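PDB 5APG: 16S rRNA aminocarboxypropyltransferase from Vulcanisaeta distributa, which probably transfers the 3-amino-3-carboxypropyl group of S-adenosylmethionine onto N1-methylpseudouridine in 16S rRNA, the last step in making the hypermodified m1acp3-pseudouridine. Local coordinates for residues I7-Q12 / T19-V24; V24-A29 / L133-W138; A115-L120 / D127-V132; E151-A154 / P160-E163. All blocks are in the same frame, centred on the assembly; numbering follows the deposited sequence.

Contact 1 (I7-Q12 / T19-V24); sequences IYRLPQ and TAIKLV. With EEM ([(3S)-3-amino-4-hydroxy-4-oxo-butyl]-[[(2S,3S,4R,5R)-5-(6-aminopurin-9-yl)-3,4-dihydroxy-oxolan-2-yl]methyl]-methyl-selanium), chain D.
The Arg-9 guanidinium is lined on both faces: CG1 of Ile-21 lies over one, 3.7 Å above the plane and toward the rim, and CA of Pro-11 lies over the opposite face. The closest approach is NE of Arg-9 to CD1 of Ile-21, 3.5 Å, the two side chains meeting at about a right angle. NH1 of Arg-9 forms a salt bridge with Asp-70; an alanine in place of Arg-9 would probably leave the Asp-70 carboxylate without this mate and uncover the end of Ile-21. Deeper in, Ile-7 CG1 stands beside the backbone N (chi1 -60°), and CD1 reaches Ala-20 CB at 4.1 Å and Leu-23 CD1 at 4.2 Å. Thr-19 N holds OXT of EEM, 3.0 Å and nearly straight (166°); its OG1, paired also with Ile-113 N, lies 2.5 Å from O of EEM, too short to trust in detail. Residues 7-9 and 19-24 cross at -135° within the beta-alpha-beta unit of strand 5-9, helix 19-25 and strand 30-32, while helix 112-122 touches Ala-20 and Leu-23.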
loop_
_atom_site.group_PDB
_atom_site.type_symbol
_atom_site.label_atom_id
_atom_site.label_comp_id
_atom_site.label_asym_id
_atom_site.label_seq_id
_atom_site.Cartn_x
_atom_site.Cartn_y
_atom_site.Cartn_z
ATOM N N ILE A 7 -8.598 -4.410 6.911
ATOM C CA ILE A 7 -7.291 -5.039 7.037
ATOM C C ILE A 7 -7.378 -6.417 7.683
ATOM O O ILE A 7 -7.958 -6.576 8.757
ATOM C CB ILE A 7 -6.320 -4.169 7.868
ATOM C CG1 ILE A 7 -6.118 -2.801 7.215
ATOM C CG2 ILE A 7 -4.978 -4.877 8.039
ATOM C CD1 ILE A 7 -5.292 -1.836 8.062
ATOM N N TYR A 8 -6.812 -7.416 7.017
ATOM C CA TYR A 8 -6.566 -8.684 7.676
ATOM C C TYR A 8 -5.122 -8.691 8.138
ATOM O O TYR A 8 -4.201 -8.509 7.338
ATOM C CB TYR A 8 -6.836 -9.881 6.766
ATOM C CG TYR A 8 -6.362 -11.173 7.393
ATOM C CD1 TYR A 8 -7.009 -11.703 8.501
ATOM C CD2 TYR A 8 -5.251 -11.843 6.900
ATOM C CE1 TYR A 8 -6.573 -12.874 9.094
ATOM C CE2 TYR A 8 -4.806 -13.016 7.485
ATOM C CZ TYR A 8 -5.472 -13.527 8.581
ATOM O OH TYR A 8 -5.035 -14.692 9.165
ATOM N N ARG A 9 -4.927 -8.887 9.435
ATOM C CA ARG A 9 -3.590 -8.855 10.000
ATOM C C ARG A 9 -3.123 -10.238 10.434
ATOM O O ARG A 9 -3.800 -10.921 11.201
ATOM C CB ARG A 9 -3.539 -7.889 11.182
ATOM C CG ARG A 9 -2.202 -7.852 11.891
ATOM C CD ARG A 9 -2.144 -6.726 12.907
ATOM N NE ARG A 9 -1.374 -7.099 14.089
ATOM C CZ ARG A 9 -0.047 -7.135 14.136
ATOM N NH1 ARG A 9 0.667 -6.820 13.065
ATOM N NH2 ARG A 9 0.569 -7.487 15.258
ATOM N N LEU A 10 -1.968 -10.651 9.928
ATOM C CA LEU A 10 -1.300 -11.834 10.447
ATOM C C LEU A 10 -0.548 -11.445 11.711
ATOM O O LEU A 10 0.446 -10.723 11.648
ATOM C CB LEU A 10 -0.344 -12.431 9.414
ATOM C CG LEU A 10 -0.949 -13.388 8.391
ATOM C CD1 LEU A 10 0.103 -13.804 7.384
ATOM C CD2 LEU A 10 -1.534 -14.606 9.085
ATOM N N PRO A 11 -1.028 -11.916 12.871
ATOM C CA PRO A 11 -0.447 -11.522 14.159
ATOM C C PRO A 11 0.966 -12.074 14.361
ATOM O O PRO A 11 1.152 -13.015 15.126
ATOM C CB PRO A 11 -1.424 -12.120 15.175
ATOM C CG PRO A 11 -2.011 -13.302 14.475
ATOM C CD PRO A 11 -2.104 -12.914 13.024
ATOM N N GLN A 12 1.949 -11.486 13.683
ATOM C CA GLN A 12 3.323 -11.982 13.724
ATOM C C GLN A 12 4.266 -11.015 14.443
ATOM O O GLN A 12 4.903 -11.378 15.424
ATOM C CB GLN A 12 3.835 -12.247 12.308
ATOM N N THR A 19 2.099 -0.604 12.087
ATOM C CA THR A 19 1.399 0.622 11.700
ATOM C C THR A 19 -0.082 0.372 11.420
ATOM O O THR A 19 -0.891 1.298 11.493
ATOM C CB THR A 19 2.043 1.305 10.465
ATOM O OG1 THR A 19 1.854 0.506 9.286
ATOM C CG2 THR A 19 3.537 1.537 10.693
ATOM N N ALA A 20 -0.439 -0.871 11.111
ATOM C CA ALA A 20 -1.839 -1.215 10.868
ATOM C C ALA A 20 -2.641 -1.143 12.164
ATOM O O ALA A 20 -3.778 -0.666 12.173
ATOM C CB ALA A 20 -1.955 -2.599 10.243
ATOM N N ILE A 21 -2.048 -1.621 13.253
ATOM C CA ILE A 21 -2.677 -1.548 14.567
ATOM C C ILE A 21 -3.013 -0.099 14.923
ATOM O O ILE A 21 -4.080 0.190 15.475
ATOM C CB ILE A 21 -1.769 -2.162 15.657
ATOM C CG1 ILE A 21 -1.694 -3.682 15.495
ATOM C CG2 ILE A 21 -2.271 -1.811 17.046
ATOM C CD1 ILE A 21 -3.033 -4.378 15.611
ATOM N N LYS A 22 -2.113 0.816 14.579
ATOM C CA LYS A 22 -2.329 2.232 14.861
ATOM C C LYS A 22 -3.441 2.826 13.993
ATOM O O LYS A 22 -4.256 3.606 14.483
ATOM C CB LYS A 22 -1.031 3.018 14.669
ATOM C CG LYS A 22 -0.973 4.293 15.495
ATOM C CD LYS A 22 0.417 4.902 15.460
ATOM C CE LYS A 22 0.502 6.105 16.368
ATOM N NZ LYS A 22 1.861 6.731 16.363
ATOM N N LEU A 23 -3.471 2.463 12.712
ATOM C CA LEU A 23 -4.589 2.827 11.837
ATOM C C LEU A 23 -5.934 2.432 12.434
ATOM O O LEU A 23 -6.881 3.220 12.452
ATOM C CB LEU A 23 -4.449 2.160 10.464
ATOM C CG LEU A 23 -3.557 2.819 9.422
ATOM C CD1 LEU A 23 -3.406 1.897 8.214
ATOM C CD2 LEU A 23 -4.147 4.161 9.022
ATOM N N VAL A 24 -6.007 1.194 12.911
ATOM C CA VAL A 24 -7.241 0.648 13.453
ATOM C C VAL A 24 -7.606 1.345 14.761
ATOM O O VAL A 24 -8.768 1.671 14.996
ATOM C CB VAL A 24 -7.116 -0.873 13.678
ATOM C CG1 VAL A 24 -8.344 -1.420 14.397
ATOM C CG2 VAL A 24 -6.895 -1.582 12.347
HETATM C C2 EEM D . 1.099 -2.569 -2.735
HETATM N N3 EEM D . 0.877 -2.684 -1.461
HETATM C C4 EEM D . 1.813 -2.344 -0.592
HETATM C "C1'" EEM D . 0.793 -2.689 1.688
HETATM C "C2'" EEM D . 0.559 -4.211 1.515
HETATM C "C3'" EEM D . 1.400 -4.746 2.483
HETATM C "C4'" EEM D . 1.446 -3.936 3.554
HETATM C "C5'" EEM D . 2.781 -3.812 4.189
HETATM O O EEM D . 3.526 -1.228 8.619
HETATM C C EEM D . 4.088 -2.097 9.227
HETATM O OXT EEM D . 3.987 -2.167 10.440
HETATM C CA EEM D . 4.893 -3.147 8.494
HETATM N N EEM D . 5.607 -3.923 9.469
HETATM C CB EEM D . 3.889 -3.982 7.714
HETATM C CG EEM D . 4.500 -4.865 6.646
HETATM SE SE EEM D . 3.143 -5.379 5.297
HETATM C CE EEM D . 3.868 -6.702 4.083
HETATM O "O4'" EEM D . 1.209 -2.502 2.872
HETATM O "O3'" EEM D . 1.105 -6.170 2.761
HETATM O "O2'" EEM D . -0.798 -4.361 1.947
HETATM N N9 EEM D . 1.894 -2.346 0.746
HETATM C C8 EEM D . 3.096 -1.894 1.044
HETATM N N7 EEM D . 3.790 -1.618 -0.037
HETATM C C5 EEM D . 3.011 -1.881 -1.100
HETATM N N1 EEM D . 2.221 -2.137 -3.271
HETATM C C6 EEM D . 3.210 -1.783 -2.506
HETATM N N6 EEM D . 4.430 -1.332 -3.047
#

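Contact 2 (V24-A29 / L133-W138); sequences VRFGFA and LRLYKW
This is a small apolar surface contact, burying 138 Å² in all, in which Leu-135 of the loop after helix 126-133 meets two phenylalanines just beyond the C-terminal end of helix 19-25. Its two methyls divide the work. CD2 of Leu-135 sits over the face of the Phe-26 ring, 3.8 Å from the centroid and 13° off the ring normal, which meets the definition of a CH-pi contact. CD1 of Leu-135 approaches the Phe-28 ring obliquely, 3.6 Å from CE2. Leu-135 CG lies opposite its own carbonyl carbon (chi1 -70°), which carries the fork outward to both rings. The phenylalanines flank Gly-27, whose positive phi of 80° belongs to a Schellman motif closing the helix; on the other side, a type I turn from Leu-133 to Tyr-136 presents Leu-135. Among the neighbouring elements, Phe-28 also packs on Leu-23 of helix 19-25 and on Glu-131 and Val-132 of helix 126-133, whereas Leu-133 and Tyr-136 lean on helix 112-122.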
loop_
_atom_site.group_PDB
_atom_site.type_symbol
_atom_site.label_atom_id
_atom_site.label_comp_id
_atom_site.label_asym_id
_atom_site.label_seq_id
_atom_site.Cartn_x
_atom_site.Cartn_y
_atom_site.Cartn_z
ATOM N N VAL A 24 -6.007 1.194 12.911
ATOM C CA VAL A 24 -7.241 0.648 13.453
ATOM C C VAL A 24 -7.606 1.345 14.761
ATOM O O VAL A 24 -8.768 1.671 14.996
ATOM C CB VAL A 24 -7.116 -0.873 13.678
ATOM C CG1 VAL A 24 -8.344 -1.420 14.397
ATOM C CG2 VAL A 24 -6.895 -1.582 12.347
ATOM N N ARG A 25 -6.599 1.590 15.595
ATOM C CA ARG A 25 -6.801 2.240 16.888
ATOM C C ARG A 25 -7.454 3.611 16.739
ATOM O O ARG A 25 -8.245 4.019 17.588
ATOM C CB ARG A 25 -5.468 2.369 17.636
ATOM C CG ARG A 25 -5.609 2.782 19.096
ATOM C CD ARG A 25 -4.381 2.394 19.916
ATOM N NE ARG A 25 -3.154 3.042 19.456
ATOM C CZ ARG A 25 -2.776 4.264 19.816
ATOM N NH1 ARG A 25 -3.530 4.977 20.641
ATOM N NH2 ARG A 25 -1.644 4.778 19.352
ATOM N N PHE A 26 -7.140 4.314 15.655
ATOM C CA PHE A 26 -7.704 5.644 15.430
ATOM C C PHE A 26 -8.908 5.628 14.487
ATOM O O PHE A 26 -9.432 6.678 14.127
ATOM C CB PHE A 26 -6.631 6.599 14.891
ATOM C CG PHE A 26 -5.712 7.127 15.957
ATOM C CD1 PHE A 26 -6.044 8.269 16.670
ATOM C CD2 PHE A 26 -4.532 6.471 16.262
ATOM C CE1 PHE A 26 -5.208 8.754 17.666
ATOM C CE2 PHE A 26 -3.693 6.948 17.256
ATOM C CZ PHE A 26 -4.034 8.091 17.958
ATOM N N GLY A 27 -9.343 4.437 14.087
ATOM C CA GLY A 27 -10.561 4.301 13.308
ATOM C C GLY A 27 -10.478 4.588 11.816
ATOM O O GLY A 27 -11.511 4.750 11.166
ATOM N N PHE A 28 -9.265 4.651 11.268
ATOM C CA PHE A 28 -9.094 4.811 9.821
ATOM C C PHE A 28 -9.393 3.521 9.066
ATOM O O PHE A 28 -9.659 3.534 7.863
ATOM C CB PHE A 28 -7.674 5.265 9.485
ATOM C CG PHE A 28 -7.390 6.696 9.841
ATOM C CD1 PHE A 28 -7.989 7.729 9.138
ATOM C CD2 PHE A 28 -6.498 7.009 10.854
ATOM C CE1 PHE A 28 -7.712 9.050 9.448
ATOM C CE2 PHE A 28 -6.218 8.328 11.171
ATOM C CZ PHE A 28 -6.824 9.348 10.466
ATOM N N ALA A 29 -9.322 2.405 9.778
ATOM C CA ALA A 29 -9.554 1.099 9.182
ATOM C C ALA A 29 -10.100 0.158 10.236
ATOM O O ALA A 29 -10.022 0.442 11.434
ATOM C CB ALA A 29 -8.268 0.546 8.582
ATOM N N LEU A 133 -1.308 9.974 7.629
ATOM C CA LEU A 133 0.142 10.083 7.789
ATOM C C LEU A 133 0.547 10.851 9.047
ATOM O O LEU A 133 1.598 10.592 9.632
ATOM C CB LEU A 133 0.760 10.756 6.562
ATOM C CG LEU A 133 0.783 9.891 5.302
ATOM C CD1 LEU A 133 1.176 10.727 4.089
ATOM C CD2 LEU A 133 1.724 8.705 5.476
ATOM N N ARG A 134 -0.288 11.791 9.466
ATOM C CA ARG A 134 0.029 12.601 10.636
ATOM C C ARG A 134 0.038 11.779 11.933
ATOM O O ARG A 134 0.457 12.270 12.974
ATOM C CB ARG A 134 -0.945 13.781 10.734
ATOM C CG ARG A 134 -0.618 14.897 9.734
ATOM C CD ARG A 134 -1.609 16.051 9.795
ATOM N NE ARG A 134 -1.591 16.720 11.089
ATOM C CZ ARG A 134 -2.410 17.714 11.427
ATOM N NH1 ARG A 134 -3.303 18.165 10.555
ATOM N NH2 ARG A 134 -2.327 18.263 12.633
ATOM N N LEU A 135 -0.385 10.516 11.862
ATOM C CA LEU A 135 -0.277 9.606 13.005
ATOM C C LEU A 135 1.177 9.302 13.386
ATOM O O LEU A 135 1.440 8.799 14.478
ATOM C CB LEU A 135 -1.016 8.295 12.726
ATOM C CG LEU A 135 -2.543 8.372 12.671
ATOM C CD1 LEU A 135 -3.134 6.986 12.447
ATOM C CD2 LEU A 135 -3.091 9.001 13.948
ATOM N N TYR A 136 2.111 9.593 12.484
ATOM C CA TYR A 136 3.539 9.468 12.785
ATOM C C TYR A 136 4.245 10.793 12.512
ATOM O O TYR A 136 3.842 11.544 11.628
ATOM C CB TYR A 136 4.181 8.336 11.964
ATOM C CG TYR A 136 3.752 6.952 12.408
ATOM C CD1 TYR A 136 4.402 6.304 13.454
ATOM C CD2 TYR A 136 2.690 6.301 11.791
ATOM C CE1 TYR A 136 4.009 5.042 13.871
ATOM C CE2 TYR A 136 2.291 5.037 12.199
ATOM C CZ TYR A 136 2.954 4.413 13.238
ATOM O OH TYR A 136 2.552 3.162 13.645
ATOM N N LYS A 137 5.292 11.090 13.269
ATOM C CA LYS A 137 5.980 12.358 13.065
ATOM C C LYS A 137 6.635 12.388 11.683
ATOM O O LYS A 137 6.720 13.447 11.061
ATOM C CB LYS A 137 7.012 12.616 14.166
ATOM C CG LYS A 137 8.233 11.710 14.153
ATOM C CD LYS A 137 9.287 12.256 15.109
ATOM C CE LYS A 137 10.350 11.227 15.450
ATOM N NZ LYS A 137 11.276 11.745 16.501
ATOM N N TRP A 138 7.062 11.222 11.196
ATOM C CA TRP A 138 7.722 11.111 9.890
ATOM C C TRP A 138 6.720 10.958 8.742
ATOM O O TRP A 138 7.095 10.983 7.566
ATOM C CB TRP A 138 8.698 9.924 9.883
ATOM C CG TRP A 138 8.083 8.638 10.375
ATOM C CD1 TRP A 138 8.194 8.100 11.628
ATOM C CD2 TRP A 138 7.248 7.743 9.628
ATOM N NE1 TRP A 138 7.482 6.929 11.705
ATOM C CE2 TRP A 138 6.894 6.684 10.490
ATOM C CE3 TRP A 138 6.767 7.732 8.313
ATOM C CZ2 TRP A 138 6.078 5.630 10.083
ATOM C CZ3 TRP A 138 5.961 6.682 7.906
ATOM C CH2 TRP A 138 5.624 5.645 8.789
#

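Contact 3 (A115-L120 / D127-V132); sequences AVAAAL and DEAMEV. With EEM ([(3S)-3-amino-4-hydroxy-4-oxo-butyl]-[[(2S,3S,4R,5R)-5-(6-aminopurin-9-yl)-3,4-dihydroxy-oxolan-2-yl]methyl]-methyl-selanium), chain D.
Helices 112-122 and 126-133 form an antiparallel helical hairpin, the axes of residues 115-120 and 127-132 being 8.1 Å apart and 166° from one N-to-C direction to the other, and the first helix also lines the S-adenosylmethionine pocket. Small residues permit the close approach: the CA atoms of Ala-117 and Ala-129 are 4.3 Å apart, and Ala-129 CB rests 3.3 Å from the carbonyl O of Ala-117. Leu-120 then spans about one turn of the partner. Its CB meets Ala-129 CB at 3.9 Å, and its CD1 meets Val-132 CG2 at 4.1 Å, the two side chains crossing at about a right angle. With CG of Leu-120 beside its backbone N (chi1 -71°), the isobutyl end also reaches the backbone of Glu-128, whose carboxylate bonds to Met-1 N. Elsewhere on helix 112-122, Ala-115 CB touches N9 of EEM at 3.4 Å, at the junction of adenine and ribose. The interhelical seam is thus apolar and largely buried, held by van der Waals fit, with alanines allowing the close approach and Leu-120 and Val-132 filling beside them.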
loop_
_atom_site.group_PDB
_atom_site.type_symbol
_atom_site.label_atom_id
_atom_site.label_comp_id
_atom_site.label_asym_id
_atom_site.label_seq_id
_atom_site.Cartn_x
_atom_site.Cartn_y
_atom_site.Cartn_z
ATOM N N ALA A 115 1.314 2.791 2.657
ATOM C CA ALA A 115 0.602 2.222 1.525
ATOM C C ALA A 115 -0.843 2.692 1.478
ATOM O O ALA A 115 -1.358 3.023 0.410
ATOM C CB ALA A 115 0.655 0.731 1.576
ATOM N N VAL A 116 -1.498 2.701 2.635
ATOM C CA VAL A 116 -2.865 3.198 2.724
ATOM C C VAL A 116 -2.914 4.660 2.284
ATOM O O VAL A 116 -3.758 5.047 1.478
ATOM C CB VAL A 116 -3.428 3.053 4.158
ATOM C CG1 VAL A 116 -4.724 3.849 4.323
ATOM C CG2 VAL A 116 -3.654 1.574 4.489
ATOM N N ALA A 117 -1.993 5.467 2.796
ATOM C CA ALA A 117 -1.966 6.888 2.458
ATOM C C ALA A 117 -1.689 7.116 0.973
ATOM O O ALA A 117 -2.317 7.965 0.342
ATOM C CB ALA A 117 -0.933 7.602 3.297
ATOM N N ALA A 118 -0.736 6.366 0.420
ATOM C CA ALA A 118 -0.442 6.454 -1.009
ATOM C C ALA A 118 -1.672 6.120 -1.854
ATOM O O ALA A 118 -1.989 6.825 -2.817
ATOM C CB ALA A 118 0.717 5.530 -1.375
ATOM N N ALA A 119 -2.363 5.042 -1.492
ATOM C CA ALA A 119 -3.559 4.632 -2.213
ATOM C C ALA A 119 -4.618 5.730 -2.162
ATOM O O ALA A 119 -5.218 6.076 -3.182
ATOM C CB ALA A 119 -4.112 3.328 -1.642
ATOM N N LEU A 120 -4.842 6.269 -0.968
ATOM C CA LEU A 120 -5.787 7.369 -0.781
ATOM C C LEU A 120 -5.425 8.580 -1.640
ATOM O O LEU A 120 -6.277 9.148 -2.331
ATOM C CB LEU A 120 -5.839 7.783 0.694
ATOM C CG LEU A 120 -6.503 6.804 1.667
ATOM C CD1 LEU A 120 -6.355 7.286 3.112
ATOM C CD2 LEU A 120 -7.966 6.609 1.311
ATOM N N ASP A 127 -6.630 14.811 1.464
ATOM C CA ASP A 127 -6.782 15.277 2.841
ATOM C C ASP A 127 -6.766 14.093 3.802
ATOM O O ASP A 127 -6.107 14.131 4.841
ATOM C CB ASP A 127 -8.074 16.073 3.009
ATOM C CG ASP A 127 -8.029 17.414 2.303
ATOM O OD1 ASP A 127 -6.927 17.854 1.917
ATOM O OD2 ASP A 127 -9.099 18.032 2.142
ATOM N N GLU A 128 -7.495 13.045 3.440
ATOM C CA GLU A 128 -7.519 11.816 4.220
ATOM C C GLU A 128 -6.137 11.174 4.309
ATOM O O GLU A 128 -5.748 10.665 5.358
ATOM C CB GLU A 128 -8.520 10.826 3.618
ATOM C CG GLU A 128 -9.977 11.259 3.763
ATOM C CD GLU A 128 -10.423 12.241 2.690
ATOM O OE1 GLU A 128 -9.593 12.624 1.835
ATOM O OE2 GLU A 128 -11.612 12.626 2.700
ATOM N N ALA A 129 -5.400 11.191 3.206
ATOM C CA ALA A 129 -4.056 10.627 3.193
ATOM C C ALA A 129 -3.163 11.332 4.211
ATOM O O ALA A 129 -2.361 10.695 4.898
ATOM C CB ALA A 129 -3.453 10.720 1.804
HETATM N N MSE A 130 -3.309 12.651 4.308
HETATM C CA MSE A 130 -2.512 13.437 5.246
HETATM C C MSE A 130 -2.938 13.195 6.696
HETATM O O MSE A 130 -2.097 13.118 7.590
HETATM C CB MSE A 130 -2.607 14.930 4.913
HETATM C CG MSE A 130 -1.753 15.813 5.827
HETATM SE SE MSE A 130 0.142 15.354 5.629
HETATM C CE MSE A 130 0.388 15.989 3.805
ATOM N N GLU A 131 -4.243 13.091 6.930
ATOM C CA GLU A 131 -4.760 12.790 8.267
ATOM C C GLU A 131 -4.209 11.462 8.779
ATOM O O GLU A 131 -3.870 11.321 9.953
ATOM C CB GLU A 131 -6.290 12.754 8.258
ATOM C CG GLU A 131 -6.932 14.103 8.012
ATOM C CD GLU A 131 -8.405 13.999 7.661
ATOM O OE1 GLU A 131 -8.945 12.871 7.634
ATOM O OE2 GLU A 131 -9.019 15.052 7.409
ATOM N N VAL A 132 -4.128 10.492 7.875
ATOM C CA VAL A 132 -3.556 9.186 8.175
ATOM C C VAL A 132 -2.054 9.287 8.489
ATOM O O VAL A 132 -1.585 8.766 9.499
ATOM C CB VAL A 132 -3.787 8.213 6.991
ATOM C CG1 VAL A 132 -2.816 7.063 7.037
ATOM C CG2 VAL A 132 -5.225 7.713 6.983
HETATM C C2 EEM D . 1.099 -2.569 -2.735
HETATM N N3 EEM D . 0.877 -2.684 -1.461
HETATM C C4 EEM D . 1.813 -2.344 -0.592
HETATM C "C1'" EEM D . 0.793 -2.689 1.688
HETATM C "C2'" EEM D . 0.559 -4.211 1.515
HETATM C "C3'" EEM D . 1.400 -4.746 2.483
HETATM C "C4'" EEM D . 1.446 -3.936 3.554
HETATM C "C5'" EEM D . 2.781 -3.812 4.189
HETATM O O EEM D . 3.526 -1.228 8.619
HETATM C C EEM D . 4.088 -2.097 9.227
HETATM O OXT EEM D . 3.987 -2.167 10.440
HETATM C CA EEM D . 4.893 -3.147 8.494
HETATM N N EEM D . 5.607 -3.923 9.469
HETATM C CB EEM D . 3.889 -3.982 7.714
HETATM C CG EEM D . 4.500 -4.865 6.646
HETATM SE SE EEM D . 3.143 -5.379 5.297
HETATM C CE EEM D . 3.868 -6.702 4.083
HETATM O "O4'" EEM D . 1.209 -2.502 2.872
HETATM O "O3'" EEM D . 1.105 -6.170 2.761
HETATM O "O2'" EEM D . -0.798 -4.361 1.947
HETATM N N9 EEM D . 1.894 -2.346 0.746
HETATM C C8 EEM D . 3.096 -1.894 1.044
HETATM N N7 EEM D . 3.790 -1.618 -0.037
HETATM C C5 EEM D . 3.011 -1.881 -1.100
HETATM N N1 EEM D . 2.221 -2.137 -3.271
HETATM C C6 EEM D . 3.210 -1.783 -2.506
HETATM N N6 EEM D . 4.430 -1.332 -3.047
#

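Contact 4 (E151-A154 / P160-E163); sequences ERYA and PERE
Tyr-153 has CG beside its backbone N (chi1 -63°) and its ring turned by chi2 -26°, which carries CE1 and OH to Pro-160 and Glu-161. CE1 of Tyr-153 lies 3.9 Å from CG of Pro-160, and OH of Tyr-153 lies 3.6 Å from CG of Glu-161; both carbons approach the ring obliquely, and the ring and the Glu-161 carboxylate are turned 84° apart. This is a helix-loop-helix connection, packing the last-turn region of helix 141-153 against the first residues of the helix that follows. Arg-152 adds its CB against Pro-160 CG, 3.7 Å, and then bends away. In one of its two modelled conformers, its guanidinium grips Glu-151 side-on, NE to OE1 at 2.9 Å and NH2 to OE2 at 2.8 Å, while NH1 pairs with Asp-157. Tyr-153 OH bonds to Leu-95 O, and Glu-161 OE2 takes Leu-95 N and Arg-92, joining both helices to the chain near Leu-93, which binds S-adenosylmethionine. A valine in place of Tyr-153 would probably leave the Leu-95 carbonyl without this partner and open a gap beside Pro-160.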
loop_
_atom_site.group_PDB
_atom_site.type_symbol
_atom_site.label_atom_id
_atom_site.label_comp_id
_atom_site.label_asym_id
_atom_site.label_seq_id
_atom_site.Cartn_x
_atom_site.Cartn_y
_atom_site.Cartn_z
ATOM N N GLU A 151 2.219 13.470 -7.819
ATOM C CA GLU A 151 1.498 14.407 -8.679
ATOM C C GLU A 151 1.180 13.766 -10.025
ATOM O O GLU A 151 0.080 13.927 -10.556
ATOM C CB GLU A 151 2.306 15.695 -8.879
ATOM C CG GLU A 151 1.592 16.772 -9.695
ATOM C CD GLU A 151 1.859 16.664 -11.191
ATOM O OE1 GLU A 151 2.946 16.179 -11.569
ATOM O OE2 GLU A 151 0.983 17.067 -11.988
ATOM N N ARG A 152 2.145 13.038 -10.579
ATOM C CA ARG A 152 1.944 12.335 -11.840
ATOM C C ARG A 152 1.031 11.128 -11.655
ATOM O O ARG A 152 0.126 10.896 -12.451
ATOM C CB ARG A 152 3.287 11.894 -12.429
ATOM C CG ARG A 152 4.184 13.035 -12.899
ATOM C CD ARG A 152 3.673 13.665 -14.191
ATOM N NE ARG A 152 2.615 14.644 -13.960
ATOM C CZ ARG A 152 1.553 14.797 -14.744
ATOM N NH1 ARG A 152 1.397 14.032 -15.815
ATOM N NH2 ARG A 152 0.642 15.716 -14.453
ATOM N N TYR A 153 1.274 10.356 -10.595
ATOM C CA TYR A 153 0.452 9.177 -10.314
ATOM C C TYR A 153 -1.018 9.543 -10.097
ATOM O O TYR A 153 -1.917 8.821 -10.532
ATOM C CB TYR A 153 0.967 8.425 -9.085
ATOM C CG TYR A 153 2.361 7.855 -9.229
ATOM C CD1 TYR A 153 2.879 7.524 -10.478
ATOM C CD2 TYR A 153 3.154 7.636 -8.110
ATOM C CE1 TYR A 153 4.158 6.996 -10.605
ATOM C CE2 TYR A 153 4.428 7.115 -8.225
ATOM C CZ TYR A 153 4.927 6.797 -9.474
ATOM O OH TYR A 153 6.196 6.272 -9.577
ATOM N N ALA A 154 -1.257 10.662 -9.421
ATOM C CA ALA A 154 -2.619 11.112 -9.144
ATOM C C ALA A 154 -3.289 11.642 -10.403
ATOM O O ALA A 154 -4.512 11.795 -10.449
ATOM C CB ALA A 154 -2.618 12.181 -8.051
ATOM N N PRO A 160 6.827 8.210 -14.278
ATOM C CA PRO A 160 7.958 8.280 -13.337
ATOM C C PRO A 160 8.629 6.951 -12.966
ATOM O O PRO A 160 9.795 6.979 -12.574
ATOM C CB PRO A 160 7.327 8.878 -12.075
ATOM C CG PRO A 160 6.183 9.648 -12.547
ATOM C CD PRO A 160 5.667 8.976 -13.778
ATOM N N GLU A 161 7.919 5.829 -13.062
ATOM C CA GLU A 161 8.410 4.572 -12.487
ATOM C C GLU A 161 9.758 4.106 -13.031
ATOM O O GLU A 161 10.655 3.764 -12.260
ATOM C CB GLU A 161 7.391 3.452 -12.691
ATOM C CG GLU A 161 6.056 3.676 -12.020
ATOM C CD GLU A 161 5.337 2.372 -11.775
ATOM O OE1 GLU A 161 5.090 1.629 -12.749
ATOM O OE2 GLU A 161 5.052 2.072 -10.598
ATOM N N ARG A 162 9.895 4.069 -14.353
ATOM C CA ARG A 162 11.112 3.539 -14.961
ATOM C C ARG A 162 12.335 4.385 -14.633
ATOM O O ARG A 162 13.425 3.852 -14.424
ATOM C CB ARG A 162 10.954 3.425 -16.477
ATOM C CG ARG A 162 10.077 2.262 -16.912
ATOM C CD ARG A 162 9.927 2.222 -18.421
ATOM N NE ARG A 162 9.454 0.921 -18.882
ATOM C CZ ARG A 162 8.178 0.626 -19.104
ATOM N NH1 ARG A 162 7.241 1.538 -18.899
ATOM N NH2 ARG A 162 7.842 -0.584 -19.523
ATOM N N GLU A 163 12.159 5.703 -14.591
ATOM C CA GLU A 163 13.272 6.587 -14.263
ATOM C C GLU A 163 13.621 6.489 -12.782
ATOM O O GLU A 163 14.794 6.524 -12.406
ATOM C CB GLU A 163 12.949 8.034 -14.639
ATOM C CG GLU A 163 14.037 9.018 -14.232
ATOM C CD GLU A 163 14.323 10.056 -15.298
ATOM O OE1 GLU A 163 13.360 10.597 -15.884
ATOM O OE2 GLU A 163 15.516 10.334 -15.547
#

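How the contacts relate
From the N terminus, contact 1 closes the short loop between strand 5-9 and helix 19-25. Contact 2 starts at the end of that same helix, sharing Val-24 with contact 1, and closes a much longer loop of 103 residues. Contact 3, the 112-122 and 126-133 hairpin, is nested inside that loop. These three touch one another: Lys-22 NZ lies 2.8 Å from Leu-135 O, Leu-23 CD1 lies 3.7 Å from Val-116 CG2, and Phe-28 CD1 lies 3.5 Å from Val-132 CG2. Contacts 1 and 3 also both reach EEM. Contact 4 follows in series as a local closure between helices 141-153 and 160-165, its centre about 28 Å from that of contact 1, on the opposite side of the chain's centre.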